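Flavin-dependent monooxygenase, oxygenase subunit HsaA (Rhodococcus sp., PDB 2RFQ) catalyses the flavin-dependent ortho-hydroxylation of the secosteroid phenol 3-HSA to the catechol 3,4-DHSA during bacterial cholesterol breakdown. Local coordinates at residues L170-D175 / T204-S209; E258-R263 / E342-T347; S298-D303 / F316-R321. All coordinates share one frame; numbering follows the deposited sequence.

Contact 1: residues L170-D175 / T204-S209; sequences LIPRED and THRVLS. With 1PS (3-pyridinium-1-ylpropane-1-sulfonate), chain F.
Leu170, near the end of strand 162-172, donates its backbone N to Arg206 O at 2.9 Å, the one hydrogen bond between the two segments, with Arg206 standing just before strand 207-209; the pairing continues with Leu208 and Ser168. The two strands are antiparallel neighbours in the mixed sheet of the middle, beta domain of an acyl-CoA dehydrogenase-like fold. Around this bond the side chains add little apolar contact: Leu170 CB and Arg206 CB stand 4.1 Å apart, while the rest of Leu170 belongs to a core made with Trp150 and Val152 of strand 150-159 and with Ala103 and Val107 of helix 101-108.

Arg206 does more with its length. Its chain runs extended from CG to NE, passes with CD alongside Leu170 O, and brings NH1 to Pro172 CD at 4.0 Å, the arginine crossing the proline at about a right angle. In the plane of the guanidinium, at its edge, lie two waters. One accepts from NH1 and donates to Leu170 O (2.8 Å from water to that oxygen); the other accepts from NH1 and donates to Asp175 OD2. Arg206 CG rests over one face of the His205 ring.

In the short 3-10 segment that follows strand 162-172, Arg173 holds the sulfonate of a bound 3-pyridinium-1-ylpropane-1-sulfonate side-on. Arg173 NE reaches O3 at 3.0 Å and NH2 reaches O2 at 2.7 Å, both nearly straight, with the sulfur in the guanidinium plane; Asp146 pairs with the same NH2. Arg206, by contrast, has its direct charge partner in Asp106, which bridges to its NE and also bonds His205 NE2, and it reaches Asp175 through water, which probably makes that second attraction weaker.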
loop_
_atom_site.group_PDB
_atom_site.type_symbol
_atom_site.label_atom_id
_atom_site.label_comp_id
_atom_site.label_asym_id
_atom_site.label_seq_id
_atom_site.Cartn_x
_atom_site.Cartn_y
_atom_site.Cartn_z
ATOM N N LEU A 170 -8.286 41.228 11.682
ATOM C CA LEU A 170 -9.507 40.954 12.450
ATOM C C LEU A 170 -10.566 41.986 12.037
ATOM O O LEU A 170 -10.360 43.195 12.213
ATOM C CB LEU A 170 -9.232 41.068 13.968
ATOM C CG LEU A 170 -10.435 41.031 14.933
ATOM C CD1 LEU A 170 -11.150 39.674 14.946
ATOM C CD2 LEU A 170 -9.956 41.427 16.370
ATOM N N ILE A 171 -11.670 41.506 11.469
ATOM C CA ILE A 171 -12.683 42.378 10.873
ATOM C C ILE A 171 -14.076 42.001 11.391
ATOM O O ILE A 171 -14.406 40.801 11.432
ATOM C CB ILE A 171 -12.651 42.271 9.322
ATOM C CG1 ILE A 171 -11.225 42.540 8.814
ATOM C CG2 ILE A 171 -13.677 43.238 8.696
ATOM C CD1 ILE A 171 -11.064 42.723 7.270
ATOM N N PRO A 172 -14.875 43.004 11.821
ATOM C CA PRO A 172 -16.197 42.633 12.303
ATOM C C PRO A 172 -17.169 42.385 11.163
ATOM O O PRO A 172 -16.995 42.916 10.068
ATOM C CB PRO A 172 -16.623 43.867 13.107
ATOM C CG PRO A 172 -15.988 45.025 12.326
ATOM C CD PRO A 172 -14.633 44.467 11.927
ATOM N N ARG A 173 -18.216 41.608 11.428
ATOM C CA ARG A 173 -19.150 41.231 10.377
ATOM C C ARG A 173 -19.894 42.394 9.714
ATOM O O ARG A 173 -20.308 42.269 8.572
ATOM C CB ARG A 173 -20.123 40.161 10.888
ATOM C CG ARG A 173 -20.974 39.537 9.801
ATOM C CD ARG A 173 -21.455 38.205 10.279
ATOM N NE ARG A 173 -22.448 37.680 9.354
ATOM C CZ ARG A 173 -23.079 36.525 9.523
ATOM N NH1 ARG A 173 -22.785 35.764 10.584
ATOM N NH2 ARG A 173 -23.995 36.133 8.619
ATOM N N GLU A 174 -20.046 43.525 10.404
ATOM C CA GLU A 174 -20.706 44.678 9.795
ATOM C C GLU A 174 -19.884 45.199 8.603
ATOM O O GLU A 174 -20.414 45.894 7.731
ATOM C CB GLU A 174 -20.915 45.778 10.831
ATOM C CG GLU A 174 -19.615 46.359 11.359
ATOM C CD GLU A 174 -19.781 47.174 12.618
ATOM O OE1 GLU A 174 -20.464 46.710 13.563
ATOM O OE2 GLU A 174 -19.192 48.272 12.675
ATOM N N ASP A 175 -18.602 44.826 8.556
ATOM C CA ASP A 175 -17.686 45.259 7.498
ATOM C C ASP A 175 -17.461 44.265 6.365
ATOM O O ASP A 175 -16.665 44.522 5.455
ATOM C CB ASP A 175 -16.336 45.695 8.083
ATOM C CG ASP A 175 -16.419 46.992 8.875
ATOM O OD1 ASP A 175 -17.368 47.786 8.651
ATOM O OD2 ASP A 175 -15.503 47.220 9.708
ATOM N N THR A 204 -4.652 49.290 13.267
ATOM C CA THR A 204 -3.410 48.624 13.666
ATOM C C THR A 204 -3.595 47.580 14.763
ATOM O O THR A 204 -3.078 46.458 14.660
ATOM C CB THR A 204 -2.372 49.665 14.125
ATOM O OG1 THR A 204 -2.124 50.561 13.039
ATOM C CG2 THR A 204 -1.072 48.984 14.549
ATOM N N HIS A 205 -4.343 47.930 15.808
ATOM C CA HIS A 205 -4.474 47.018 16.958
ATOM C C HIS A 205 -5.219 45.725 16.629
ATOM O O HIS A 205 -5.161 44.773 17.395
ATOM C CB HIS A 205 -5.089 47.734 18.178
ATOM C CG HIS A 205 -6.562 47.973 18.070
ATOM N ND1 HIS A 205 -7.099 49.083 17.450
ATOM C CD2 HIS A 205 -7.615 47.255 18.527
ATOM C CE1 HIS A 205 -8.416 49.031 17.518
ATOM N NE2 HIS A 205 -8.756 47.931 18.170
ATOM N N ARG A 206 -5.901 45.715 15.490
ATOM C CA ARG A 206 -6.668 44.545 15.051
ATOM C C ARG A 206 -5.930 43.718 13.984
ATOM O O ARG A 206 -6.537 42.915 13.269
ATOM C CB ARG A 206 -8.032 44.996 14.527
ATOM C CG ARG A 206 -8.965 45.494 15.621
ATOM C CD ARG A 206 -10.360 45.641 15.039
ATOM N NE ARG A 206 -11.250 46.380 15.935
ATOM C CZ ARG A 206 -12.338 47.017 15.513
ATOM N NH1 ARG A 206 -12.659 47.011 14.218
ATOM N NH2 ARG A 206 -13.110 47.669 16.378
ATOM N N VAL A 207 -4.611 43.884 13.904
ATOM C CA VAL A 207 -3.815 43.123 12.936
ATOM C C VAL A 207 -2.638 42.451 13.637
ATOM O O VAL A 207 -1.946 43.082 14.434
ATOM C CB VAL A 207 -3.323 44.045 11.787
ATOM C CG1 VAL A 207 -2.461 43.259 10.793
ATOM C CG2 VAL A 207 -4.516 44.660 11.094
ATOM N N LEU A 208 -2.434 41.160 13.363
ATOM C CA LEU A 208 -1.381 40.412 14.054
ATOM C C LEU A 208 -0.506 39.647 13.078
ATOM O O LEU A 208 -1.006 38.848 12.293
ATOM C CB LEU A 208 -1.993 39.419 15.045
ATOM C CG LEU A 208 -1.011 38.529 15.826
ATOM C CD1 LEU A 208 -0.063 39.330 16.707
ATOM C CD2 LEU A 208 -1.788 37.538 16.687
ATOM N N SER A 209 0.804 39.884 13.148
ATOM C CA SER A 209 1.735 39.208 12.263
ATOM C C SER A 209 2.021 37.776 12.745
ATOM O O SER A 209 2.241 37.552 13.923
ATOM C CB SER A 209 3.055 39.987 12.225
ATOM O OG SER A 209 4.032 39.211 11.551
HETATM S S1 1PS F . -23.842 38.860 5.942
HETATM O O1 1PS F . -23.425 38.891 4.515
HETATM O O2 1PS F . -24.308 37.499 6.312
HETATM O O3 1PS F . -22.762 39.289 6.886
HETATM O O HOH W 1 -11.340 45.828 12.016
HETATM O O HOH W 2 -14.490 48.549 12.448
#

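Contact 2: residues E258-R263 / E342-T347; sequences EHQGKR and ESSGAT. With 1PS (3-pyridinium-1-ylpropane-1-sulfonate), chain E.
The imidazole of His259 carries C6 of a bound 3-pyridinium-1-ylpropane-1-sulfonate over one face, 3.6 Å above the ring plane and toward its rim, while a water and Gln260 NE2 lie in plane at its edge. Thr347 comes from the opposite direction, its OG1 oblique to the ring and 3.2 Å from ligand C1, so both residues line the ligand pocket. Here helix 233-266 meets the C-terminal end of helix 316-344 in the helical C-terminal domain of the acyl-CoA dehydrogenase fold; Ala346 and Thr347 probably also belong to the FMN site.

Water fills in where the side chains do not bond directly. The edge water is 2.9 Å from His259 NE2 and only weakly bonded to Thr347 OG1. Gln260 NE2 donates to two others: one also bonds Ser344 OG and donates to ligand O1, and the second donates to Ser344 O at 2.6 Å. His259 swings CG opposite its backbone N (chi1 -178°), turning the ring toward the ligand; replacing this histidine by an alanine is likely to leave C6 without the ring face beneath it and the edge water without its nitrogen partner. Arg263, which probably binds FMN, fixes the Gln260 amide: its NH1 donates at 2.8 Å to a lone pair of Gln260 OE1, in the carbonyl plane.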
loop_
_atom_site.group_PDB
_atom_site.type_symbol
_atom_site.label_atom_id
_atom_site.label_comp_id
_atom_site.label_asym_id
_atom_site.label_seq_id
_atom_site.Cartn_x
_atom_site.Cartn_y
_atom_site.Cartn_z
ATOM N N GLU A 258 -20.825 -1.376 14.801
ATOM C CA GLU A 258 -22.197 -1.559 15.316
ATOM C C GLU A 258 -23.082 -2.245 14.287
ATOM O O GLU A 258 -23.740 -3.247 14.596
ATOM C CB GLU A 258 -22.810 -0.223 15.719
ATOM C CG GLU A 258 -24.291 -0.328 16.134
ATOM C CD GLU A 258 -24.821 1.005 16.592
ATOM O OE1 GLU A 258 -25.106 1.864 15.733
ATOM O OE2 GLU A 258 -24.933 1.198 17.820
ATOM N N HIS A 259 -23.057 -1.750 13.053
ATOM C CA HIS A 259 -23.895 -2.322 12.006
ATOM C C HIS A 259 -23.463 -3.751 11.665
ATOM O O HIS A 259 -24.297 -4.666 11.612
ATOM C CB HIS A 259 -23.878 -1.451 10.763
ATOM C CG HIS A 259 -24.766 -1.960 9.680
ATOM N ND1 HIS A 259 -26.127 -1.742 9.678
ATOM C CD2 HIS A 259 -24.500 -2.713 8.583
ATOM C CE1 HIS A 259 -26.659 -2.314 8.611
ATOM N NE2 HIS A 259 -25.696 -2.917 7.935
ATOM N N GLN A 260 -22.162 -3.944 11.457
ATOM C CA GLN A 260 -21.639 -5.266 11.118
ATOM C C GLN A 260 -21.812 -6.267 12.252
ATOM O O GLN A 260 -22.137 -7.427 11.999
ATOM C CB GLN A 260 -20.178 -5.185 10.683
ATOM C CG GLN A 260 -19.974 -4.424 9.384
ATOM C CD GLN A 260 -20.792 -4.991 8.228
ATOM O OE1 GLN A 260 -21.021 -6.206 8.155
ATOM N NE2 GLN A 260 -21.253 -4.113 7.331
ATOM N N GLY A 261 -21.617 -5.823 13.492
ATOM C CA GLY A 261 -21.752 -6.703 14.663
ATOM C C GLY A 261 -23.129 -7.327 14.714
ATOM O O GLY A 261 -23.270 -8.526 14.951
ATOM N N LYS A 262 -24.144 -6.502 14.480
ATOM C CA LYS A 262 -25.523 -6.963 14.409
ATOM C C LYS A 262 -25.721 -7.972 13.299
ATOM O O LYS A 262 -26.327 -9.010 13.526
ATOM C CB LYS A 262 -26.466 -5.785 14.240
ATOM C CG LYS A 262 -26.673 -5.021 15.536
ATOM C CD LYS A 262 -27.745 -3.967 15.403
ATOM C CE LYS A 262 -27.154 -2.588 15.173
ATOM N NZ LYS A 262 -28.036 -1.524 15.763
ATOM N N ARG A 263 -25.185 -7.679 12.115
ATOM C CA ARG A 263 -25.277 -8.601 10.987
ATOM C C ARG A 263 -24.660 -9.960 11.294
ATOM O O ARG A 263 -25.294 -10.999 11.054
ATOM C CB ARG A 263 -24.586 -8.033 9.756
ATOM C CG ARG A 263 -25.242 -6.808 9.160
ATOM C CD ARG A 263 -24.584 -6.471 7.836
ATOM N NE ARG A 263 -24.741 -7.558 6.869
ATOM C CZ ARG A 263 -23.748 -8.263 6.333
ATOM N NH1 ARG A 263 -22.487 -8.001 6.641
ATOM N NH2 ARG A 263 -24.019 -9.235 5.466
ATOM N N GLU A 342 -15.150 0.357 2.055
ATOM C CA GLU A 342 -14.973 -0.716 1.059
ATOM C C GLU A 342 -15.504 -2.056 1.607
ATOM O O GLU A 342 -16.209 -2.783 0.926
ATOM C CB GLU A 342 -13.518 -0.876 0.641
ATOM C CG GLU A 342 -13.325 -1.950 -0.471
ATOM C CD GLU A 342 -11.849 -2.221 -0.827
ATOM O OE1 GLU A 342 -10.944 -1.853 -0.050
ATOM O OE2 GLU A 342 -11.592 -2.844 -1.870
ATOM N N SER A 343 -15.124 -2.385 2.835
ATOM C CA SER A 343 -15.595 -3.649 3.446
ATOM C C SER A 343 -17.126 -3.732 3.557
ATOM O O SER A 343 -17.746 -4.780 3.305
ATOM C CB SER A 343 -14.985 -3.783 4.836
ATOM O OG SER A 343 -15.275 -5.063 5.375
ATOM N N SER A 344 -17.739 -2.620 3.939
ATOM C CA SER A 344 -19.180 -2.580 4.136
ATOM C C SER A 344 -19.955 -2.899 2.849
ATOM O O SER A 344 -21.014 -3.522 2.894
ATOM C CB SER A 344 -19.576 -1.226 4.696
ATOM O OG SER A 344 -20.948 -1.218 4.983
ATOM N N GLY A 345 -19.430 -2.448 1.717
ATOM C CA GLY A 345 -20.003 -2.809 0.417
ATOM C C GLY A 345 -21.345 -2.164 0.126
ATOM O O GLY A 345 -21.564 -1.001 0.442
ATOM N N ALA A 346 -22.249 -2.918 -0.503
ATOM C CA ALA A 346 -23.468 -2.335 -1.053
ATOM C C ALA A 346 -24.320 -1.554 -0.043
ATOM O O ALA A 346 -24.850 -0.488 -0.358
ATOM C CB ALA A 346 -24.311 -3.425 -1.748
ATOM N N THR A 347 -24.448 -2.081 1.171
ATOM C CA THR A 347 -25.250 -1.432 2.193
ATOM C C THR A 347 -24.792 0.012 2.473
ATOM O O THR A 347 -25.634 0.896 2.720
ATOM C CB THR A 347 -25.309 -2.290 3.491
ATOM O OG1 THR A 347 -26.353 -1.779 4.331
ATOM C CG2 THR A 347 -23.966 -2.331 4.232
HETATM N N1 1PS E . -27.399 0.964 6.306
HETATM C C1 1PS E . -27.832 1.014 5.023
HETATM C C2 1PS E . -29.161 1.328 4.731
HETATM C C3 1PS E . -28.238 1.204 7.335
HETATM C C4 1PS E . -29.581 1.518 7.099
HETATM C C5 1PS E . -30.044 1.583 5.781
HETATM C C6 1PS E . -25.993 0.627 6.601
HETATM C C7 1PS E . -25.039 1.750 6.192
HETATM C C8 1PS E . -23.612 1.463 6.660
HETATM S S1 1PS E . -23.300 2.091 8.188
HETATM O O1 1PS E . -21.992 1.503 8.581
HETATM O O2 1PS E . -24.332 1.680 9.177
HETATM O O3 1PS E . -23.319 3.585 8.105
HETATM O O HOH W 3 -26.121 -4.671 5.643
HETATM O O HOH W 4 -21.045 -1.057 7.741
HETATM O O HOH W 5 -21.786 -5.252 4.747
#

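Contact 3: residues S298-D303 / F316-R321; sequences SGNVAD and FELRLR
Leu318 meets helix 277-309 with both of its methyls, CD2 lying 4.1 Å from Asp303 CB and CD1 touching the amide end of Asn300. This is the packing of two antiparallel helices, 277-309 and 316-344, which follow each other in the C-terminal helical domain of the acyl-CoA dehydrogenase fold; the axes of the two short segments approach to 10.1 Å at a crossing angle of -159°. Leucine and asparagine side chains slide past each other in opposite directions. A chi1 of 177° sends Leu318 CG away from the backbone N and carries the methyls to the neighbouring helix, although its CB does not point straight at it, and Leu307 of that helix adds to its contacts.

Beside the leucine, Arg321 crosses Asn300 at about a right angle, their planes 68° apart. No direct bond links Arg321 to Asp303: NH1 and OD2 are 4.8 Å apart. Two waters bridge them instead. Each donates to Asp303 OD2, one accepting from Arg321 NH1 and the other from NH2, and both lie in the guanidinium plane.

Farther out, Tyr380 of helix 373-384 packs on Arg321, and Arg295 of a neighbouring subunit packs on Asn300 and Asp303. What positions Arg321 is Glu317, one turn back on its own helix, which holds the guanidinium side-on, Arg321 NE reaching Glu317 OE2 and Arg321 NH2 reaching Glu317 OE1, each at 2.8 Å.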
loop_
_atom_site.group_PDB
_atom_site.type_symbol
_atom_site.label_atom_id
_atom_site.label_comp_id
_atom_site.label_asym_id
_atom_site.label_seq_id
_atom_site.Cartn_x
_atom_site.Cartn_y
_atom_site.Cartn_z
ATOM N N SER A 298 -2.110 13.527 19.350
ATOM C CA SER A 298 -2.227 14.018 20.713
ATOM C C SER A 298 -0.876 13.986 21.455
ATOM O O SER A 298 -0.569 14.889 22.266
ATOM C CB SER A 298 -3.319 13.244 21.444
ATOM O OG SER A 298 -2.956 11.901 21.693
ATOM N N GLY A 299 -0.053 12.971 21.154
ATOM C CA GLY A 299 1.274 12.804 21.788
ATOM C C GLY A 299 2.218 13.967 21.550
ATOM O O GLY A 299 2.873 14.459 22.493
ATOM N N ASN A 300 2.334 14.388 20.294
ATOM C CA ASN A 300 3.214 15.503 19.983
ATOM C C ASN A 300 2.717 16.793 20.647
ATOM O O ASN A 300 3.510 17.573 21.151
ATOM C CB ASN A 300 3.343 15.675 18.466
ATOM C CG ASN A 300 4.100 14.547 17.810
ATOM O OD1 ASN A 300 3.718 14.086 16.703
ATOM N ND2 ASN A 300 5.188 14.107 18.435
ATOM N N VAL A 301 1.396 17.001 20.642
ATOM C CA VAL A 301 0.829 18.165 21.335
ATOM C C VAL A 301 1.171 18.101 22.834
ATOM O O VAL A 301 1.631 19.084 23.421
ATOM C CB VAL A 301 -0.697 18.271 21.111
ATOM C CG1 VAL A 301 -1.295 19.254 22.096
ATOM C CG2 VAL A 301 -0.970 18.756 19.673
ATOM N N ALA A 302 0.956 16.934 23.436
ATOM C CA ALA A 302 1.266 16.766 24.875
ATOM C C ALA A 302 2.755 17.059 25.202
ATOM O O ALA A 302 3.080 17.705 26.221
ATOM C CB ALA A 302 0.863 15.351 25.334
ATOM N N ASP A 303 3.651 16.581 24.348
ATOM C CA ASP A 303 5.085 16.786 24.547
ATOM C C ASP A 303 5.448 18.254 24.439
ATOM O O ASP A 303 6.200 18.785 25.273
ATOM C CB ASP A 303 5.881 15.950 23.545
ATOM C CG ASP A 303 5.842 14.455 23.862
ATOM O OD1 ASP A 303 5.234 14.042 24.872
ATOM O OD2 ASP A 303 6.476 13.701 23.108
ATOM N N PHE A 316 12.834 22.844 17.749
ATOM C CA PHE A 316 12.450 22.740 16.365
ATOM C C PHE A 316 12.259 21.299 15.906
ATOM O O PHE A 316 11.319 21.027 15.135
ATOM C CB PHE A 316 13.451 23.470 15.479
ATOM C CG PHE A 316 12.920 23.781 14.113
ATOM C CD1 PHE A 316 11.824 24.636 13.953
ATOM C CD2 PHE A 316 13.500 23.210 12.982
ATOM C CE1 PHE A 316 11.322 24.919 12.685
ATOM C CE2 PHE A 316 13.012 23.497 11.717
ATOM C CZ PHE A 316 11.918 24.348 11.567
ATOM N N GLU A 317 13.110 20.375 16.384
ATOM C CA GLU A 317 12.978 18.969 15.986
ATOM C C GLU A 317 11.601 18.422 16.343
ATOM O O GLU A 317 11.022 17.638 15.572
ATOM C CB GLU A 317 14.103 18.069 16.539
ATOM C CG GLU A 317 14.080 17.783 18.061
ATOM C CD GLU A 317 13.164 16.603 18.522
ATOM O OE1 GLU A 317 12.756 16.643 19.711
ATOM O OE2 GLU A 317 12.866 15.647 17.746
ATOM N N LEU A 318 11.058 18.842 17.498
ATOM C CA LEU A 318 9.722 18.401 17.893
ATOM C C LEU A 318 8.627 19.010 17.008
ATOM O O LEU A 318 7.675 18.319 16.627
ATOM C CB LEU A 318 9.489 18.717 19.375
ATOM C CG LEU A 318 8.113 18.401 19.962
ATOM C CD1 LEU A 318 7.649 16.975 19.690
ATOM C CD2 LEU A 318 8.121 18.702 21.483
ATOM N N ARG A 319 8.773 20.292 16.679
ATOM C CA ARG A 319 7.824 20.940 15.770
ATOM C C ARG A 319 7.817 20.215 14.421
ATOM O O ARG A 319 6.760 20.053 13.809
ATOM C CB ARG A 319 8.171 22.421 15.599
ATOM C CG ARG A 319 7.732 23.237 16.827
ATOM C CD ARG A 319 8.424 24.579 16.876
ATOM N NE ARG A 319 8.109 25.400 15.720
ATOM C CZ ARG A 319 8.721 26.547 15.419
ATOM N NH1 ARG A 319 9.695 27.025 16.207
ATOM N NH2 ARG A 319 8.364 27.233 14.325
ATOM N N LEU A 320 8.997 19.757 13.981
ATOM C CA LEU A 320 9.079 18.995 12.723
ATOM C C LEU A 320 8.395 17.635 12.837
ATOM O O LEU A 320 7.636 17.219 11.928
ATOM C CB LEU A 320 10.547 18.800 12.292
ATOM C CG LEU A 320 11.240 20.076 11.814
ATOM C CD1 LEU A 320 12.767 19.861 11.748
ATOM C CD2 LEU A 320 10.709 20.525 10.457
ATOM N N ARG A 321 8.645 16.934 13.953
ATOM C CA ARG A 321 7.958 15.649 14.187
ATOM C C ARG A 321 6.435 15.825 14.245
ATOM O O ARG A 321 5.681 14.981 13.739
ATOM C CB ARG A 321 8.441 14.946 15.468
ATOM C CG ARG A 321 9.786 14.278 15.262
ATOM C CD ARG A 321 10.136 13.369 16.424
ATOM N NE ARG A 321 10.566 14.147 17.572
ATOM C CZ ARG A 321 9.952 14.216 18.741
ATOM N NH1 ARG A 321 8.827 13.532 18.967
ATOM N NH2 ARG A 321 10.491 14.967 19.703
HETATM O O HOH W 6 9.236 14.509 22.506
HETATM O O HOH W 7 6.733 13.342 20.532
#

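Overall arrangement
Contact 1 belongs to the beta domain, whereas contacts 2 and 3 lie in the helical C-terminal domain and share helix 316-344, contact 3 near its start and contact 2 at its end. Along the chain, contact 3 is nested inside the loop that contact 2 closes. Contacts 1 and 2 sit on opposite sides of the chain's centre, about 49 Å apart between centres. Contact 1 is the most buried; the other two are partly buried and touch a common neighbouring subunit. All three use bridging water, but contacts 2 and 3 have no direct hydrogen bond between their segments. One bound sulfonate is gripped by arginine at contact 1; that of a second ligand is linked to contact 2 through water. Contact 3 is packing far from the ligand and flavin sites.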